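PDB 4QQR: 3,5-epimerase/4-reductase from Arabidopsis thaliana, which epimerises dTDP-4-keto-6-deoxy-glucose at two carbons of the sugar ring and then reduces the product with NADPH to give dTDP-L-rhamnose. Local coordinates for residues G114-Y119 with S263-L267; N230-E234 with T245-F249; R49-V53 with T96-I100. All coordinates share one frame; numbering follows the deposited sequence.

Contact 1: G114-Y119 with S263-L267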
ATOM      1  N   GLY A 114       6.562   5.574  14.103  1.00 40.08           N
ATOM      2  CA  GLY A 114       6.901   6.952  13.822  1.00 38.74           C
ATOM      3  C   GLY A 114       8.224   7.009  13.103  1.00 40.38           C
ATOM      4  O   GLY A 114       8.683   8.078  12.690  1.00 38.99           O
ATOM      5  N   CYS A 115       8.843   5.840  12.957  1.00 40.33           N
ATOM      6  CA  CYS A 115      10.144   5.731  12.312  1.00 41.41           C
ATOM      7  C   CYS A 115      10.048   5.828  10.807  1.00 42.64           C
ATOM      8  O   CYS A 115      10.782   5.162  10.088  1.00 47.98           O
ATOM      9  CB  CYS A 115      10.811   4.419  12.678  1.00 41.25           C
ATOM     10  SG  CYS A 115      11.369   4.401  14.380  1.00 48.71           S
ATOM     11  N   ILE A 116       9.144   6.668  10.335  1.00 38.90           N
ATOM     12  CA  ILE A 116       8.992   6.906   8.918  1.00 46.02           C
ATOM     13  C   ILE A 116       9.270   8.385   8.606  1.00 44.99           C
ATOM     14  O   ILE A 116       8.957   8.906   7.535  1.00 46.44           O
ATOM     15  CB  ILE A 116       7.593   6.519   8.488  1.00 44.03           C
ATOM     16  CG1 ILE A 116       6.571   7.211   9.386  1.00 41.36           C
ATOM     17  CG2 ILE A 116       7.448   5.020   8.559  1.00 46.12           C
ATOM     18  CD1 ILE A 116       5.163   7.158   8.835  1.00 46.84           C
ATOM     19  N   PHE A 117       9.866   9.055   9.573  1.00 43.28           N
ATOM     20  CA  PHE A 117      10.212  10.445   9.426  1.00 44.55           C
ATOM     21  C   PHE A 117      11.706  10.607   9.677  1.00 48.40           C
ATOM     22  O   PHE A 117      12.340   9.745  10.304  1.00 48.71           O
ATOM     23  CB  PHE A 117       9.386  11.291  10.387  1.00 43.82           C
ATOM     24  CG  PHE A 117       7.990  11.581   9.901  1.00 49.28           C
ATOM     25  CD1 PHE A 117       7.745  12.630   9.020  1.00 45.32           C
ATOM     26  CD2 PHE A 117       6.916  10.813  10.324  1.00 51.14           C
ATOM     27  CE1 PHE A 117       6.468  12.911   8.573  1.00 43.87           C
ATOM     28  CE2 PHE A 117       5.624  11.094   9.868  1.00 49.44           C
ATOM     29  CZ  PHE A 117       5.411  12.146   8.989  1.00 47.06           C
ATOM     30  N   GLU A 118      12.282  11.696   9.183  1.00 47.56           N
ATOM     31  CA  GLU A 118      13.718  11.935   9.377  1.00 50.27           C
ATOM     32  C   GLU A 118      14.065  13.430   9.480  1.00 50.35           C
ATOM     33  O   GLU A 118      13.469  14.259   8.787  1.00 50.85           O
ATOM     34  CB  GLU A 118      14.507  11.289   8.243  1.00 49.27           C
ATOM     35  CG  GLU A 118      15.998  11.441   8.361  1.00 54.49           C
ATOM     36  CD  GLU A 118      16.744  10.853   7.180  1.00 54.97           C
ATOM     37  OE1 GLU A 118      16.210  10.888   6.049  1.00 49.63           O
ATOM     38  OE2 GLU A 118      17.870  10.352   7.399  1.00 56.09           O
ATOM     39  N   TYR A 119      15.010  13.764  10.354  1.00 45.70           N
ATOM     40  CA  TYR A 119      15.498  15.140  10.469  1.00 51.71           C
ATOM     41  C   TYR A 119      15.797  15.748   9.086  1.00 49.59           C
ATOM     42  O   TYR A 119      16.517  15.152   8.283  1.00 45.73           O
ATOM     43  CB  TYR A 119      16.747  15.197  11.370  1.00 49.83           C
ATOM     44  CG  TYR A 119      16.474  15.042  12.865  1.00 45.00           C
ATOM     45  CD1 TYR A 119      15.532  15.840  13.513  1.00 44.47           C
ATOM     46  CD2 TYR A 119      17.156  14.096  13.620  1.00 40.94           C
ATOM     47  CE1 TYR A 119      15.280  15.699  14.873  1.00 41.88           C
ATOM     48  CE2 TYR A 119      16.911  13.941  14.978  1.00 41.90           C
ATOM     49  CZ  TYR A 119      15.973  14.748  15.601  1.00 44.19           C
ATOM     50  OH  TYR A 119      15.736  14.599  16.957  1.00 43.53           O
ATOM     51  N   SER A 263      16.213   5.547  11.493  1.00 59.92           N
ATOM     52  CA  SER A 263      15.358   6.727  11.507  1.00 49.18           C
ATOM     53  C   SER A 263      15.689   7.585  12.722  1.00 45.24           C
ATOM     54  O   SER A 263      15.658   7.104  13.857  1.00 48.39           O
ATOM     55  CB  SER A 263      13.887   6.297  11.557  1.00 46.80           C
ATOM     56  OG  SER A 263      13.016   7.414  11.628  1.00 44.63           O
ATOM     57  N   ASN A 264      16.006   8.850  12.488  1.00 41.33           N
ATOM     58  CA  ASN A 264      16.208   9.782  13.586  1.00 40.57           C
ATOM     59  C   ASN A 264      15.312  10.994  13.441  1.00 41.57           C
ATOM     60  O   ASN A 264      15.354  11.676  12.422  1.00 43.90           O
ATOM     61  CB  ASN A 264      17.674  10.205  13.695  1.00 39.72           C
ATOM     62  CG  ASN A 264      18.574   9.072  14.143  1.00 44.73           C
ATOM     63  OD1 ASN A 264      18.352   8.459  15.194  1.00 44.01           O
ATOM     64  ND2 ASN A 264      19.587   8.773  13.339  1.00 43.52           N
ATOM     65  N   ASN A 265      14.503  11.264  14.462  1.00 40.31           N
ATOM     66  CA  ASN A 265      13.548  12.364  14.388  1.00 39.85           C
ATOM     67  C   ASN A 265      13.004  12.791  15.734  1.00 39.93           C
ATOM     68  O   ASN A 265      13.185  12.098  16.737  1.00 37.65           O
ATOM     69  CB  ASN A 265      12.373  12.019  13.436  1.00 41.89           C
ATOM     70  CG  ASN A 265      11.460  10.905  13.973  1.00 40.70           C
ATOM     71  OD1 ASN A 265      10.949  10.969  15.091  1.00 37.89           O
ATOM     72  ND2 ASN A 265      11.247   9.890  13.158  1.00 41.53           N
ATOM     73  N   GLU A 266      12.333  13.943  15.727  1.00 43.43           N
ATOM     74  CA  GLU A 266      11.459  14.364  16.822  1.00 44.90           C
ATOM     75  C   GLU A 266      10.007  14.407  16.317  1.00 45.51           C
ATOM     76  O   GLU A 266       9.761  14.868  15.209  1.00 44.54           O
ATOM     77  CB  GLU A 266      11.868  15.736  17.371  1.00 40.83           C
ATOM     78  CG  GLU A 266      10.942  16.230  18.495  1.00 47.03           C
ATOM     79  CD  GLU A 266      11.404  17.528  19.178  1.00 51.80           C
ATOM     80  OE1 GLU A 266      12.507  18.040  18.859  1.00 47.77           O
ATOM     81  OE2 GLU A 266      10.642  18.030  20.042  1.00 48.35           O
ATOM     82  N   LEU A 267       9.063  13.918  17.128  1.00 42.96           N
ATOM     83  CA  LEU A 267       7.643  13.895  16.773  1.00 41.40           C
ATOM     84  C   LEU A 267       6.921  14.893  17.651  1.00 44.54           C
ATOM     85  O   LEU A 267       7.041  14.828  18.876  1.00 36.11           O
ATOM     86  CB  LEU A 267       7.052  12.500  17.007  1.00 39.84           C
ATOM     87  CG  LEU A 267       6.882  11.543  15.826  1.00 38.95           C
ATOM     88  CD1 LEU A 267       7.865  11.836  14.724  1.00 39.70           C
ATOM     89  CD2 LEU A 267       7.021  10.102  16.270  1.00 38.63           C
TER
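The carboxamide of N265 reaches across to the loop at 114-119 and joins two of its carbonyls with one nitrogen. ND2 of N265 meets F117 O at 3.1 Å in a nearly straight bond that lies in the amide plane but comes down on the carbonyl from above its plane. N265 ND2 also meets G114 O at 3.2 Å, in a more bent bond tilted from the amide plane. F117 O takes a second bond from S263 OG at 2.8 Å, which arrives almost end-on to the C=O, so two donors grip this oxygen from different directions. A chi1 of 178° sets S263 OG opposite its backbone N, which aims the hydroxyl at F117 O. Further along, Y119 N binds N264 O at 3.0 Å, and the Y119 ring lies against the backbone with N265 CA over its centre, 3.7 Å from the centroid, a CH-pi contact. Outward, P194 O holds Y119 OH, while N195 binds both N264 OD1 and N265 N. The side chain of C115 comes within about 3 Å of a bound zinc ion. The arrangement joins the loop after strand 107-113, at the C-terminal ends of the strands of the Rossmann-type sheet, to a late loop of the RmlD-type reductase fold.

Contact 2: N230-E234 with T245-F249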
ATOM      1  N   ASN A 230      23.015   8.603  24.873  1.00 43.03           N
ATOM      2  CA  ASN A 230      23.893   8.895  25.996  1.00 42.88           C
ATOM      3  C   ASN A 230      23.146   9.309  27.247  1.00 45.41           C
ATOM      4  O   ASN A 230      23.451   8.826  28.343  1.00 45.90           O
ATOM      5  CB  ASN A 230      24.926   9.957  25.622  1.00 41.56           C
ATOM      6  CG  ASN A 230      26.099   9.385  24.830  1.00 44.45           C
ATOM      7  OD1 ASN A 230      26.314   8.183  24.791  1.00 44.32           O
ATOM      8  ND2 ASN A 230      26.870  10.257  24.214  1.00 47.30           N
ATOM      9  N   GLU A 231      22.163  10.196  27.091  1.00 44.94           N
ATOM     10  CA  GLU A 231      21.408  10.682  28.239  1.00 42.79           C
ATOM     11  C   GLU A 231      20.760   9.498  28.914  1.00 44.48           C
ATOM     12  O   GLU A 231      20.587   9.487  30.136  1.00 47.69           O
ATOM     13  CB  GLU A 231      20.365  11.725  27.830  1.00 42.26           C
ATOM     14  CG  GLU A 231      20.993  12.984  27.248  1.00 46.35           C
ATOM     15  CD  GLU A 231      19.989  13.978  26.677  1.00 50.39           C
ATOM     16  OE1 GLU A 231      19.965  15.130  27.172  1.00 55.90           O
ATOM     17  OE2 GLU A 231      19.255  13.631  25.716  1.00 47.68           O
ATOM     18  N   ILE A 232      20.451   8.484  28.107  1.00 40.56           N
ATOM     19  CA  ILE A 232      19.834   7.263  28.589  1.00 40.82           C
ATOM     20  C   ILE A 232      20.834   6.377  29.321  1.00 44.78           C
ATOM     21  O   ILE A 232      20.593   5.972  30.458  1.00 42.71           O
ATOM     22  CB  ILE A 232      19.193   6.489  27.430  1.00 43.68           C
ATOM     23  CG1 ILE A 232      17.920   7.210  26.964  1.00 42.75           C
ATOM     24  CG2 ILE A 232      18.889   5.043  27.842  1.00 38.43           C
ATOM     25  CD1 ILE A 232      17.261   6.582  25.726  1.00 42.68           C
ATOM     26  N   LEU A 233      21.956   6.089  28.664  1.00 45.09           N
ATOM     27  CA  LEU A 233      23.014   5.265  29.256  1.00 47.16           C
ATOM     28  C   LEU A 233      23.495   5.829  30.592  1.00 48.54           C
ATOM     29  O   LEU A 233      23.790   5.072  31.519  1.00 48.02           O
ATOM     30  CB  LEU A 233      24.193   5.080  28.280  1.00 46.35           C
ATOM     31  CG  LEU A 233      24.294   3.827  27.379  1.00 51.08           C
ATOM     32  CD1 LEU A 233      22.985   3.065  27.273  1.00 48.17           C
ATOM     33  CD2 LEU A 233      24.815   4.150  25.982  1.00 48.54           C
ATOM     34  N   GLU A 234      23.569   7.159  30.688  1.00 48.34           N
ATOM     35  CA  GLU A 234      23.966   7.810  31.936  1.00 48.92           C
ATOM     36  C   GLU A 234      22.962   7.469  33.028  1.00 48.46           C
ATOM     37  O   GLU A 234      23.344   7.154  34.151  1.00 50.85           O
ATOM     38  CB  GLU A 234      24.056   9.332  31.774  1.00 48.26           C
ATOM     39  CG  GLU A 234      25.196   9.827  30.914  1.00 43.09           C
ATOM     40  CD  GLU A 234      24.861  11.136  30.236  1.00 48.32           C
ATOM     41  OE1 GLU A 234      25.640  11.574  29.362  1.00 49.41           O
ATOM     42  OE2 GLU A 234      23.805  11.731  30.564  1.00 52.10           O
ATOM     43  N   THR A 245      29.834   0.971  31.401  1.00 62.56           N
ATOM     44  CA  THR A 245      30.736   1.667  30.478  1.00 63.54           C
ATOM     45  C   THR A 245      30.215   1.631  29.050  1.00 57.76           C
ATOM     46  O   THR A 245      29.484   0.719  28.687  1.00 62.22           O
ATOM     47  CB  THR A 245      32.139   1.005  30.478  1.00 67.69           C
ATOM     48  OG1 THR A 245      32.981   1.645  29.510  1.00 66.97           O
ATOM     49  CG2 THR A 245      32.037  -0.491  30.142  1.00 63.71           C
ATOM     50  N   TRP A 246      30.607   2.615  28.241  1.00 56.73           N
ATOM     51  CA  TRP A 246      30.246   2.638  26.826  1.00 56.97           C
ATOM     52  C   TRP A 246      31.104   3.632  26.042  1.00 62.60           C
ATOM     53  O   TRP A 246      31.540   4.645  26.587  1.00 59.08           O
ATOM     54  CB  TRP A 246      28.739   2.928  26.635  1.00 58.75           C
ATOM     55  CG  TRP A 246      28.321   4.365  26.850  1.00 53.22           C
ATOM     56  CD1 TRP A 246      28.220   5.337  25.896  1.00 53.58           C
ATOM     57  CD2 TRP A 246      27.943   4.981  28.088  1.00 47.46           C
ATOM     58  NE1 TRP A 246      27.813   6.517  26.465  1.00 51.68           N
ATOM     59  CE2 TRP A 246      27.631   6.325  27.808  1.00 47.08           C
ATOM     60  CE3 TRP A 246      27.841   4.529  29.404  1.00 49.36           C
ATOM     61  CZ2 TRP A 246      27.227   7.220  28.796  1.00 47.67           C
ATOM     62  CZ3 TRP A 246      27.437   5.419  30.386  1.00 46.19           C
ATOM     63  CH2 TRP A 246      27.139   6.747  30.080  1.00 48.26           C
ATOM     64  N   LYS A 247      31.353   3.335  24.765  1.00 68.77           N
ATOM     65  CA  LYS A 247      32.041   4.276  23.876  1.00 69.29           C
ATOM     66  C   LYS A 247      31.121   4.719  22.741  1.00 67.00           C
ATOM     67  O   LYS A 247      30.052   4.149  22.552  1.00 66.41           O
ATOM     68  CB  LYS A 247      33.335   3.671  23.316  1.00 74.31           C
ATOM     69  CG  LYS A 247      34.432   3.435  24.370  1.00 76.84           C
ATOM     70  CD  LYS A 247      35.522   2.494  23.867  1.00 72.67           C
ATOM     71  CE  LYS A 247      34.936   1.144  23.459  1.00 73.10           C
ATOM     72  NZ  LYS A 247      33.947   0.627  24.456  1.00 73.79           N
ATOM     73  N   ASN A 248      31.534   5.744  22.000  1.00 65.90           N
ATOM     74  CA  ASN A 248      30.732   6.259  20.901  1.00 68.58           C
ATOM     75  C   ASN A 248      31.388   6.068  19.536  1.00 72.12           C
ATOM     76  O   ASN A 248      32.498   5.562  19.438  1.00 76.59           O
ATOM     77  CB  ASN A 248      30.431   7.748  21.110  1.00 72.43           C
ATOM     78  CG  ASN A 248      29.558   8.008  22.328  1.00 70.44           C
ATOM     79  OD1 ASN A 248      29.771   8.980  23.060  1.00 67.81           O
ATOM     80  ND2 ASN A 248      28.571   7.139  22.552  1.00 65.11           N
ATOM     81  N   PHE A 249      30.689   6.493  18.489  1.00 75.28           N
ATOM     82  CA  PHE A 249      31.225   6.494  17.132  1.00 76.62           C
ATOM     83  C   PHE A 249      31.790   7.873  16.789  1.00 82.13           C
ATOM     84  O   PHE A 249      31.168   8.890  17.092  1.00 79.78           O
ATOM     85  CB  PHE A 249      30.127   6.130  16.126  1.00 74.12           C
ATOM     86  CG  PHE A 249      29.709   4.689  16.176  1.00 72.10           C
ATOM     87  CD1 PHE A 249      30.441   3.718  15.513  1.00 73.92           C
ATOM     88  CD2 PHE A 249      28.582   4.305  16.876  1.00 67.64           C
ATOM     89  CE1 PHE A 249      30.055   2.386  15.557  1.00 73.36           C
ATOM     90  CE2 PHE A 249      28.192   2.978  16.922  1.00 69.33           C
ATOM     91  CZ  PHE A 249      28.927   2.019  16.262  1.00 72.74           C
TER
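W246 lies beside helix 229-239 with its indole flat over L233 and its N-H turned to N230. From CB, a chi1 of 75° sets CG between the backbone N and the carbonyl carbon, which carries the ring toward the helix. CG and CD1 of W246 then rest on L233 CD2, CD1 at 3.6 Å. W246 NE1 gives a hydrogen bond to N230 OD1 at 2.8 Å; it is bent, and the acceptor sits somewhat off the ring plane. Beyond NE1, L233 CB lies over one face of the six-membered ring of W246, 3.5 Å from its centroid and almost on the ring normal, a CH-pi contact. At the far end, CH2 of W246 meets E234 CG at 3.7 Å. N230 OD1 also accepts a weak bond from N248 ND2 at 3.3 Å, and N230 ND2 returns a weak one to N248 OD1 at 3.4 Å, the two side chains approaching from opposite directions, their amide planes 40° apart. V190 of strand 189-190 touches N230, L233 and W246. The chemistry is thus divided: aliphatic carbon packs on the indole face, the bent N-H bond probably favours one turn of the ring, and the weak amide pair helps orient the accepting N230 carboxamide.

Contact 3: R49-V53 with T96-I100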
ATOM      1  N   ARG A  49     -10.433 -12.579   5.866  1.00 56.27           N
ATOM      2  CA  ARG A  49     -11.628 -11.899   6.374  1.00 57.89           C
ATOM      3  C   ARG A  49     -12.471 -12.776   7.274  1.00 55.63           C
ATOM      4  O   ARG A  49     -12.692 -12.461   8.433  1.00 54.78           O
ATOM      5  CB  ARG A  49     -12.537 -11.456   5.227  1.00 55.93           C
ATOM      6  CG  ARG A  49     -11.926 -10.512   4.247  1.00 61.54           C
ATOM      7  CD  ARG A  49     -13.005 -10.009   3.314  1.00 65.09           C
ATOM      8  NE  ARG A  49     -13.985  -9.172   4.001  1.00 59.37           N
ATOM      9  CZ  ARG A  49     -13.898  -7.846   4.078  1.00 60.36           C
ATOM     10  NH1 ARG A  49     -12.868  -7.217   3.524  1.00 57.74           N
ATOM     11  NH2 ARG A  49     -14.833  -7.147   4.717  1.00 59.63           N
ATOM     12  N   GLN A  50     -12.940 -13.882   6.711  1.00 60.17           N
ATOM     13  CA  GLN A  50     -13.889 -14.748   7.393  1.00 62.21           C
ATOM     14  C   GLN A  50     -13.340 -15.161   8.761  1.00 57.94           C
ATOM     15  O   GLN A  50     -14.094 -15.245   9.725  1.00 60.37           O
ATOM     16  CB  GLN A  50     -14.264 -15.954   6.507  1.00 58.88           C
ATOM     17  CG  GLN A  50     -15.720 -16.441   6.660  1.00 62.19           C
ATOM     18  CD  GLN A  50     -16.781 -15.369   6.345  1.00 72.51           C
ATOM     19  OE1 GLN A  50     -16.583 -14.490   5.487  1.00 70.98           O
ATOM     20  NE2 GLN A  50     -17.921 -15.449   7.041  1.00 61.30           N
ATOM     21  N   SER A  51     -12.025 -15.354   8.852  1.00 56.23           N
ATOM     22  CA  SER A  51     -11.369 -15.629  10.137  1.00 59.17           C
ATOM     23  C   SER A  51     -11.564 -14.487  11.152  1.00 61.85           C
ATOM     24  O   SER A  51     -11.840 -14.730  12.338  1.00 59.22           O
ATOM     25  CB  SER A  51      -9.873 -15.899   9.942  1.00 61.82           C
ATOM     26  OG  SER A  51      -9.642 -16.819   8.886  1.00 67.66           O
ATOM     27  N   ILE A  52     -11.414 -13.251  10.673  1.00 58.03           N
ATOM     28  CA  ILE A  52     -11.623 -12.052  11.478  1.00 53.52           C
ATOM     29  C   ILE A  52     -13.112 -11.786  11.712  1.00 55.61           C
ATOM     30  O   ILE A  52     -13.519 -11.456  12.843  1.00 54.94           O
ATOM     31  CB  ILE A  52     -11.006 -10.812  10.799  1.00 54.62           C
ATOM     32  CG1 ILE A  52      -9.610 -11.131  10.270  1.00 51.49           C
ATOM     33  CG2 ILE A  52     -10.979  -9.630  11.757  1.00 52.04           C
ATOM     34  CD1 ILE A  52      -8.671 -11.569  11.335  1.00 56.79           C
ATOM     35  N   VAL A  53     -13.919 -11.933  10.656  1.00 52.44           N
ATOM     36  CA  VAL A  53     -15.372 -11.782  10.768  1.00 54.24           C
ATOM     37  C   VAL A  53     -15.927 -12.698  11.864  1.00 54.91           C
ATOM     38  O   VAL A  53     -16.840 -12.319  12.603  1.00 56.08           O
ATOM     39  CB  VAL A  53     -16.117 -12.044   9.419  1.00 57.56           C
ATOM     40  CG1 VAL A  53     -17.618 -11.797   9.562  1.00 51.82           C
ATOM     41  CG2 VAL A  53     -15.574 -11.157   8.314  1.00 57.02           C
ATOM     42  N   THR A  96      -7.581  -5.265   5.716  1.00 44.64           N
ATOM     43  CA  THR A  96      -8.751  -6.139   5.882  1.00 42.63           C
ATOM     44  C   THR A  96      -9.410  -5.954   7.241  1.00 42.95           C
ATOM     45  O   THR A  96     -10.643  -5.855   7.336  1.00 43.43           O
ATOM     46  CB  THR A  96      -8.410  -7.629   5.681  1.00 45.82           C
ATOM     47  OG1 THR A  96      -8.163  -7.875   4.292  1.00 52.81           O
ATOM     48  CG2 THR A  96      -9.566  -8.507   6.115  1.00 47.09           C
ATOM     49  N   LEU A  97      -8.589  -5.887   8.290  1.00 46.07           N
ATOM     50  CA  LEU A  97      -9.089  -5.651   9.656  1.00 43.53           C
ATOM     51  C   LEU A  97      -9.771  -4.287   9.786  1.00 39.48           C
ATOM     52  O   LEU A  97     -10.847  -4.189  10.357  1.00 43.80           O
ATOM     53  CB  LEU A  97      -7.975  -5.810  10.702  1.00 38.84           C
ATOM     54  CG  LEU A  97      -8.372  -5.549  12.160  1.00 37.19           C
ATOM     55  CD1 LEU A  97      -9.317  -6.594  12.702  1.00 40.72           C
ATOM     56  CD2 LEU A  97      -7.167  -5.474  13.028  1.00 37.34           C
ATOM     57  N   ALA A  98      -9.155  -3.243   9.243  1.00 40.70           N
ATOM     58  CA  ALA A  98      -9.744  -1.900   9.285  1.00 42.92           C
ATOM     59  C   ALA A  98     -11.114  -1.860   8.614  1.00 41.67           C
ATOM     60  O   ALA A  98     -12.024  -1.185   9.069  1.00 43.71           O
ATOM     61  CB  ALA A  98      -8.817  -0.909   8.621  1.00 42.24           C
ATOM     62  N   ASP A  99     -11.231  -2.602   7.522  1.00 43.68           N
ATOM     63  CA  ASP A  99     -12.415  -2.631   6.680  1.00 45.70           C
ATOM     64  C   ASP A  99     -13.600  -3.206   7.428  1.00 43.58           C
ATOM     65  O   ASP A  99     -14.665  -2.596   7.516  1.00 41.71           O
ATOM     66  CB  ASP A  99     -12.124  -3.498   5.450  1.00 42.39           C
ATOM     67  CG  ASP A  99     -13.143  -3.311   4.361  1.00 47.74           C
ATOM     68  OD1 ASP A  99     -14.088  -4.118   4.279  1.00 48.83           O
ATOM     69  OD2 ASP A  99     -12.991  -2.347   3.586  1.00 53.19           O
ATOM     70  N   ILE A 100     -13.383  -4.409   7.949  1.00 43.65           N
ATOM     71  CA  ILE A 100     -14.369  -5.135   8.724  1.00 42.40           C
ATOM     72  C   ILE A 100     -14.809  -4.331   9.961  1.00 44.64           C
ATOM     73  O   ILE A 100     -16.004  -4.266  10.277  1.00 44.97           O
ATOM     74  CB  ILE A 100     -13.815  -6.532   9.099  1.00 45.99           C
ATOM     75  CG1 ILE A 100     -13.618  -7.379   7.836  1.00 44.60           C
ATOM     76  CG2 ILE A 100     -14.720  -7.246  10.099  1.00 48.46           C
ATOM     77  CD1 ILE A 100     -12.873  -8.683   8.077  1.00 47.42           C
TER
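R49 leaves its helix with an extended start and then bends about CG-CD, chi3 67°, which swings the guanidinium over to D99, whose CG stands opposite its backbone N at chi1 -165° and so turns the carboxylate to meet it. The two belong to helices 49-59 and 80-103, successive crossover helices of the Rossmann fold, which lie side by side on one face of the parallel sheet and whose short segments cross at -48°. NH2 of R49 forms a salt bridge with D99 OD1 at 3.1 Å, the oxygen lying in the guanidinium plane and being met on its anti side; R49 NH1 adds a weak bond to the same D99 OD1 at 3.4 Å. The other oxygen, D99 OD2, bridges to R88 of the second subunit, so one carboxylate sits between two arginines and probably stays ionised. I100 CG1 lies over a face of the guanidinium, 3.4 Å from R49 NH2, and T96 CG2 touches R49 CG at 3.6 Å. A leucine in place of R49 would probably leave D99 OD1 without its charged mate and uncover that flank of I100. Below the polar rim the contact is apolar: I100 CD1 meets V53 CG2 at 3.7 Å and I52 CB at 3.9 Å. Deeper still, where both helices touch Y18 of strand 14-18, I52 CG2 abuts L97 CD1 at 3.6 Å.

From the N terminus, contact 3 comes first: helix 49-59 leads through strand 63-66 to helix 80-103, and the loop closes when 96-100 returns to 49-53. Only then, after strand 107-113, does contact 1 open at 114-119. Its loop is long, taking in the last two strands of the main sheet before 263-267 comes back. Contact 2 opens and closes wholly within that span, between helix 229-239 and strand 247-248. Contacts 3 and 1 are therefore in series, and none cross. Contacts 2 and 3 lie about 45 Å apart between centres, on opposite sides of the chain's centre, and contact 1 ties the loop after the inner strand 107-113 to the C-terminal part of the chain.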